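Local coordinates for protein putative NADPH-dependent oxidoreductase (PDB 3DB2) that is a putative NADPH-dependent oxidoreductase of the Gfo/Idh/MocA type, probably binding its dinucleotide through an N-terminal Rossmann domain, at residues V266-S271 against E298-L303; R127-L132 against Y254-S259. All coordinates share one frame; numbering follows the deposited sequence.

Contact 1. Residues V266-S271 against E298-L303; sequences VTDEHS and ESVDHL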
loop_
_atom_site.group_PDB
_atom_site.type_symbol
_atom_site.label_atom_id
_atom_site.label_comp_id
_atom_site.label_asym_id
_atom_site.label_seq_id
_atom_site.Cartn_x
_atom_site.Cartn_y
_atom_site.Cartn_z
ATOM N N VAL C 266 -1.635 12.421 -24.830
ATOM C CA VAL C 266 -1.329 10.999 -24.923
ATOM C C VAL C 266 -0.941 10.338 -23.604
ATOM O O VAL C 266 -0.517 9.180 -23.522
ATOM C CB VAL C 266 -0.187 10.758 -25.950
ATOM C CG1 VAL C 266 -0.666 11.010 -27.367
ATOM C CG2 VAL C 266 1.026 11.628 -25.653
ATOM N N THR C 267 -1.062 11.055 -22.498
ATOM C CA THR C 267 -0.709 10.541 -21.181
ATOM C C THR C 267 -1.425 9.217 -20.881
ATOM O O THR C 267 -0.795 8.277 -20.404
ATOM C CB THR C 267 -1.096 11.525 -20.078
ATOM O OG1 THR C 267 -0.315 12.709 -20.293
ATOM C CG2 THR C 267 -0.715 11.038 -18.680
ATOM N N ASP C 268 -2.725 9.181 -21.185
ATOM C CA ASP C 268 -3.466 7.941 -20.929
ATOM C C ASP C 268 -2.934 6.728 -21.678
ATOM O O ASP C 268 -3.145 5.582 -21.262
ATOM C CB ASP C 268 -4.918 8.142 -21.311
ATOM C CG ASP C 268 -5.787 8.796 -20.261
ATOM O OD1 ASP C 268 -5.812 8.298 -19.114
ATOM O OD2 ASP C 268 -6.464 9.816 -20.549
ATOM N N GLU C 269 -2.266 6.932 -22.811
ATOM C CA GLU C 269 -1.768 5.811 -23.595
ATOM C C GLU C 269 -0.561 5.173 -22.916
ATOM O O GLU C 269 -0.231 4.034 -23.245
ATOM C CB GLU C 269 -1.346 6.237 -25.010
ATOM C CG GLU C 269 -2.505 6.760 -25.836
ATOM C CD GLU C 269 -2.120 7.093 -27.270
ATOM O OE1 GLU C 269 -1.224 6.426 -27.838
ATOM O OE2 GLU C 269 -2.719 8.025 -27.844
ATOM N N HIS C 270 0.049 5.901 -21.992
ATOM C CA HIS C 270 1.178 5.379 -21.231
ATOM C C HIS C 270 0.747 4.968 -19.821
ATOM O O HIS C 270 1.417 5.203 -18.815
ATOM C CB HIS C 270 2.302 6.413 -21.250
ATOM C CG HIS C 270 2.650 6.641 -22.706
ATOM N ND1 HIS C 270 3.737 6.041 -23.291
ATOM C CD2 HIS C 270 2.053 7.360 -23.681
ATOM C CE1 HIS C 270 3.810 6.390 -24.568
ATOM N NE2 HIS C 270 2.806 7.202 -24.833
ATOM N N SER C 271 -0.419 4.315 -19.792
ATOM C CA SER C 271 -0.969 3.776 -18.538
ATOM C C SER C 271 -1.630 2.437 -18.843
ATOM O O SER C 271 -1.905 2.129 -20.000
ATOM C CB SER C 271 -1.931 4.774 -17.911
ATOM O OG SER C 271 -3.165 4.879 -18.597
ATOM N N GLU C 298 -10.930 5.809 -23.521
ATOM C CA GLU C 298 -10.462 6.868 -24.390
ATOM C C GLU C 298 -9.508 7.776 -23.605
ATOM O O GLU C 298 -9.639 7.945 -22.392
ATOM C CB GLU C 298 -11.585 7.750 -24.930
ATOM C CG GLU C 298 -12.572 7.067 -25.861
ATOM C CD GLU C 298 -11.911 6.418 -27.063
ATOM O OE1 GLU C 298 -11.390 7.140 -27.938
ATOM O OE2 GLU C 298 -11.942 5.165 -27.124
ATOM N N SER C 299 -8.584 8.365 -24.334
ATOM C CA SER C 299 -7.646 9.340 -23.788
ATOM C C SER C 299 -8.370 10.669 -23.607
ATOM O O SER C 299 -9.277 10.951 -24.376
ATOM C CB SER C 299 -6.451 9.533 -24.719
ATOM O OG SER C 299 -5.691 8.343 -24.821
ATOM N N VAL C 300 -7.920 11.447 -22.629
ATOM C CA VAL C 300 -8.375 12.787 -22.333
ATOM C C VAL C 300 -7.136 13.646 -22.116
ATOM O O VAL C 300 -6.270 13.224 -21.322
ATOM C CB VAL C 300 -9.235 12.835 -21.049
ATOM C CG1 VAL C 300 -9.703 14.240 -20.724
ATOM C CG2 VAL C 300 -10.407 11.888 -21.186
ATOM N N ASP C 301 -7.100 14.771 -22.805
ATOM C CA ASP C 301 -6.057 15.788 -22.692
ATOM C C ASP C 301 -6.267 16.531 -21.363
ATOM O O ASP C 301 -6.915 17.575 -21.313
ATOM C CB ASP C 301 -6.059 16.768 -23.862
ATOM C CG ASP C 301 -4.808 17.634 -23.880
ATOM O OD1 ASP C 301 -4.272 17.882 -22.784
ATOM O OD2 ASP C 301 -4.333 18.052 -24.963
ATOM N N HIS C 302 -5.721 15.944 -20.306
ATOM C CA HIS C 302 -6.013 16.362 -18.924
ATOM C C HIS C 302 -5.699 17.825 -18.683
ATOM O O HIS C 302 -6.423 18.525 -17.970
ATOM C CB HIS C 302 -5.282 15.429 -17.980
ATOM C CG HIS C 302 -3.796 15.357 -17.978
ATOM N ND1 HIS C 302 -3.000 16.010 -17.051
ATOM C CD2 HIS C 302 -2.936 14.711 -18.798
ATOM C CE1 HIS C 302 -1.733 15.754 -17.302
ATOM N NE2 HIS C 302 -1.660 14.965 -18.367
ATOM N N LEU C 303 -4.619 18.333 -19.294
ATOM C CA LEU C 303 -4.243 19.727 -18.992
ATOM C C LEU C 303 -5.110 20.674 -19.806
ATOM O O LEU C 303 -5.576 21.721 -19.363
ATOM C CB LEU C 303 -2.751 19.941 -19.283
ATOM C CG LEU C 303 -1.771 19.056 -18.526
ATOM C CD1 LEU C 303 -0.342 19.429 -18.901
ATOM C CD2 LEU C 303 -1.997 19.189 -17.030
HETATM O O HOH W 1 -4.103 11.468 -22.055
#

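Contact 2. Residues R127-L132 against Y254-S259; sequences RRLGAL and YQLDFS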
loop_
_atom_site.group_PDB
_atom_site.type_symbol
_atom_site.label_atom_id
_atom_site.label_comp_id
_atom_site.label_asym_id
_atom_site.label_seq_id
_atom_site.Cartn_x
_atom_site.Cartn_y
_atom_site.Cartn_z
ATOM N N ARG C 127 -7.458 13.518 -12.092
ATOM C CA ARG C 127 -8.808 13.002 -12.027
ATOM C C ARG C 127 -9.473 13.083 -13.407
ATOM O O ARG C 127 -10.442 12.367 -13.622
ATOM C CB ARG C 127 -9.707 13.716 -11.017
ATOM C CG ARG C 127 -9.978 15.180 -11.231
ATOM C CD ARG C 127 -11.214 15.630 -10.498
ATOM N NE ARG C 127 -10.964 15.894 -9.076
ATOM C CZ ARG C 127 -11.984 16.156 -8.251
ATOM N NH1 ARG C 127 -13.226 16.171 -8.702
ATOM N NH2 ARG C 127 -11.822 16.404 -6.956
ATOM N N ARG C 128 -8.926 13.911 -14.283
ATOM C CA ARG C 128 -9.472 14.093 -15.617
ATOM C C ARG C 128 -9.016 13.026 -16.607
ATOM O O ARG C 128 -9.625 12.871 -17.680
ATOM C CB ARG C 128 -9.081 15.463 -16.172
ATOM C CG ARG C 128 -9.218 16.623 -15.215
ATOM C CD ARG C 128 -9.777 17.846 -15.886
ATOM N NE ARG C 128 -10.308 18.740 -14.868
ATOM C CZ ARG C 128 -11.501 19.248 -14.676
ATOM N NH1 ARG C 128 -12.494 18.979 -15.484
ATOM N NH2 ARG C 128 -11.703 20.054 -13.641
ATOM N N LEU C 129 -7.946 12.303 -16.279
ATOM C CA LEU C 129 -7.452 11.270 -17.172
ATOM C C LEU C 129 -8.571 10.287 -17.511
ATOM O O LEU C 129 -9.425 10.078 -16.659
ATOM C CB LEU C 129 -6.280 10.537 -16.540
ATOM C CG LEU C 129 -4.952 11.311 -16.475
ATOM C CD1 LEU C 129 -3.938 10.588 -15.619
ATOM C CD2 LEU C 129 -4.392 11.503 -17.887
ATOM N N GLY C 130 -8.550 9.722 -18.720
ATOM C CA GLY C 130 -9.614 8.793 -19.107
ATOM C C GLY C 130 -9.611 7.610 -18.138
ATOM O O GLY C 130 -10.647 7.059 -17.824
ATOM N N ALA C 131 -8.435 7.237 -17.647
ATOM C CA ALA C 131 -8.362 6.104 -16.712
ATOM C C ALA C 131 -9.063 6.445 -15.414
ATOM O O ALA C 131 -9.787 5.599 -14.915
ATOM C CB ALA C 131 -6.931 5.722 -16.470
ATOM N N LEU C 132 -8.885 7.642 -14.856
ATOM C CA LEU C 132 -9.532 7.935 -13.576
ATOM C C LEU C 132 -11.042 8.076 -13.728
ATOM O O LEU C 132 -11.889 7.680 -12.884
ATOM C CB LEU C 132 -8.879 9.193 -13.002
ATOM C CG LEU C 132 -7.732 8.989 -12.027
ATOM C CD1 LEU C 132 -8.199 8.255 -10.771
ATOM C CD2 LEU C 132 -6.589 8.239 -12.719
ATOM N N TYR C 254 -4.126 0.038 -11.529
ATOM C CA TYR C 254 -3.729 1.094 -12.449
ATOM C C TYR C 254 -2.262 1.473 -12.201
ATOM O O TYR C 254 -1.859 1.599 -11.038
ATOM C CB TYR C 254 -4.597 2.319 -12.266
ATOM C CG TYR C 254 -4.244 3.589 -12.989
ATOM C CD1 TYR C 254 -4.438 3.707 -14.361
ATOM C CD2 TYR C 254 -3.726 4.698 -12.316
ATOM C CE1 TYR C 254 -4.111 4.872 -15.021
ATOM C CE2 TYR C 254 -3.414 5.872 -12.997
ATOM C CZ TYR C 254 -3.606 5.955 -14.352
ATOM O OH TYR C 254 -3.318 7.098 -15.075
ATOM N N GLN C 255 -1.535 1.632 -13.283
ATOM C CA GLN C 255 -0.168 2.093 -13.352
ATOM C C GLN C 255 -0.028 3.200 -14.392
ATOM O O GLN C 255 -0.541 3.035 -15.493
ATOM C CB GLN C 255 0.804 0.964 -13.747
ATOM C CG GLN C 255 1.182 -0.003 -12.654
ATOM C CD GLN C 255 2.272 0.478 -11.722
ATOM O OE1 GLN C 255 2.941 1.484 -11.967
ATOM N NE2 GLN C 255 2.491 -0.223 -10.606
ATOM N N LEU C 256 0.644 4.285 -14.059
ATOM C CA LEU C 256 0.935 5.322 -15.058
ATOM C C LEU C 256 2.421 5.608 -15.158
ATOM O O LEU C 256 3.083 5.626 -14.119
ATOM C CB LEU C 256 0.168 6.579 -14.685
ATOM C CG LEU C 256 0.492 7.859 -15.464
ATOM C CD1 LEU C 256 -0.119 7.733 -16.860
ATOM C CD2 LEU C 256 -0.001 9.040 -14.658
ATOM N N ASP C 257 2.939 5.826 -16.373
ATOM C CA ASP C 257 4.290 6.295 -16.588
ATOM C C ASP C 257 4.255 7.825 -16.538
ATOM O O ASP C 257 3.911 8.446 -17.550
ATOM C CB ASP C 257 4.856 5.905 -17.943
ATOM C CG ASP C 257 6.280 6.370 -18.148
ATOM O OD1 ASP C 257 6.868 7.064 -17.302
ATOM O OD2 ASP C 257 6.829 5.962 -19.201
ATOM N N PHE C 258 4.564 8.373 -15.376
ATOM C CA PHE C 258 4.423 9.796 -15.104
ATOM C C PHE C 258 5.320 10.658 -16.004
ATOM O O PHE C 258 5.148 11.887 -16.084
ATOM C CB PHE C 258 4.687 10.114 -13.609
ATOM C CG PHE C 258 4.085 11.466 -13.257
ATOM C CD1 PHE C 258 2.740 11.575 -12.961
ATOM C CD2 PHE C 258 4.866 12.614 -13.246
ATOM C CE1 PHE C 258 2.198 12.813 -12.650
ATOM C CE2 PHE C 258 4.331 13.856 -12.937
ATOM C CZ PHE C 258 2.978 13.942 -12.659
ATOM N N SER C 259 6.261 10.028 -16.672
ATOM C CA SER C 259 7.172 10.727 -17.575
ATOM C C SER C 259 6.401 11.262 -18.757
ATOM O O SER C 259 6.915 12.196 -19.407
ATOM C CB SER C 259 8.338 9.822 -17.965
ATOM O OG SER C 259 7.970 8.817 -18.873
#

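Contact 1. Residues V266-S271 against E298-L303
The loop joining the antiparallel strands 250-256 and 271-278 of the large mixed sheet, in a two-domain fold of the Gfo/Idh/MocA type, carries a short 3-10 turn at D268-E269 that packs on the lead-in to helix 302-316. Its main polar link is made by D268, whose CG lies anti to the carbonyl carbon, beside the backbone N (chi1 -84°). With the carboxylate turned by the second torsion as well, OD2 lies 3.0 Å from V300 N, with an N-H...O angle of 154°; OD2 receives the proton on its anti lone pair. The same carboxylate also accepts from G130 N and A131 N in the first turn of helix 130-140, so three backbone N-H groups would probably stabilise its negative charge. An alanine here would remove the carboxylate and probably leave those three N-H groups without this acceptor, loosening the turn from both neighbours. Water 1 makes a second link, accepting from D268 N at 2.8 Å and lying 2.9 Å from V300 O, to which it probably donates. Near the exposed margin, S299 OG lies 3.6 Å from D268 CB and 3.7 Å from E269 CG. On the buried side, the H302 imidazole is held at both nitrogens: ND1 bonds S125 OG, whereas NE2 bonds both W261 O and T267 OG1. T267 OG1, itself bonded to W260 O, sits 3.3 Å from H302 NE2 and 11° out of the ring plane.

Contact 2. Residues R127-L132 against Y254-S259
Van der Waals contacts, mostly between apolar groups, make up the meeting between R127-L132 and Y254-S259, and most of them are made by one ring. Y254 has CG anti to the backbone N (chi1 172°), which sends the phenol across a backbone gap of 8.0 Å, the CA-CA separation of A131 and Y254. The closest approach is A131 CB to Y254 CE1, at 3.3 Å; the methyl meets the ring obliquely, at a distance short for two carbons. L132 turns its CD2 methyl to CE2, the other carbon ortho to the hydroxyl-bearing CZ of Y254, at 4.0 Å. At the tip of the same ring, L129 CD1 lies 3.6 Å from Y254 OH, the leucine crossing the tyrosine at about a right angle. L129 also reaches the next inward-facing strand residue, its CD1 standing 4.3 Å from L256 CD2.

This is helix-on-sheet packing: the first turn of helix 130-140, with L129 at its N-cap position, lies over the end of strand 250-256. Backbone bonds from Y254 to I243 and from L256 to F241 tie that strand to 240-247, while Q255 pairs with T272 on strand 271-278. The Q255 side chain packs on R276 of the second subunit.

Polar interactions are made around the apolar side chains: D268 takes the N-H groups of G130 and A131, R127 forms salt bridges with D188 and E321, and R128 with E309. Past the strand, D257 OD1 closes an Asx turn by accepting from S259 N at 3.1 Å. The hydroxyl S259 OG donates to D257 OD1 as well, at 2.6 Å, and both donors approach from above the carboxylate plane, 49° out of it for the amide and 46° for the hydroxyl.

The two contacts have centres about 7 Å apart and lie on the same side of the chain's centre, yet their chemistry differs. Contact 2 is the buried one: all five touching residues are inside, and aliphatic groups meet one aromatic ring. Contact 1 is only partly buried, and backbone amides, a carboxylate, an imidazole and a water do the joining. Both involve the turn region between strands 250-256 and 271-278, one through the strand end and the other through the loop that follows. They touch directly: H270 O is 2.9 Å from D257 N, a probable hydrogen bond, and V300 CG1 packs 3.3 Å from R128 O.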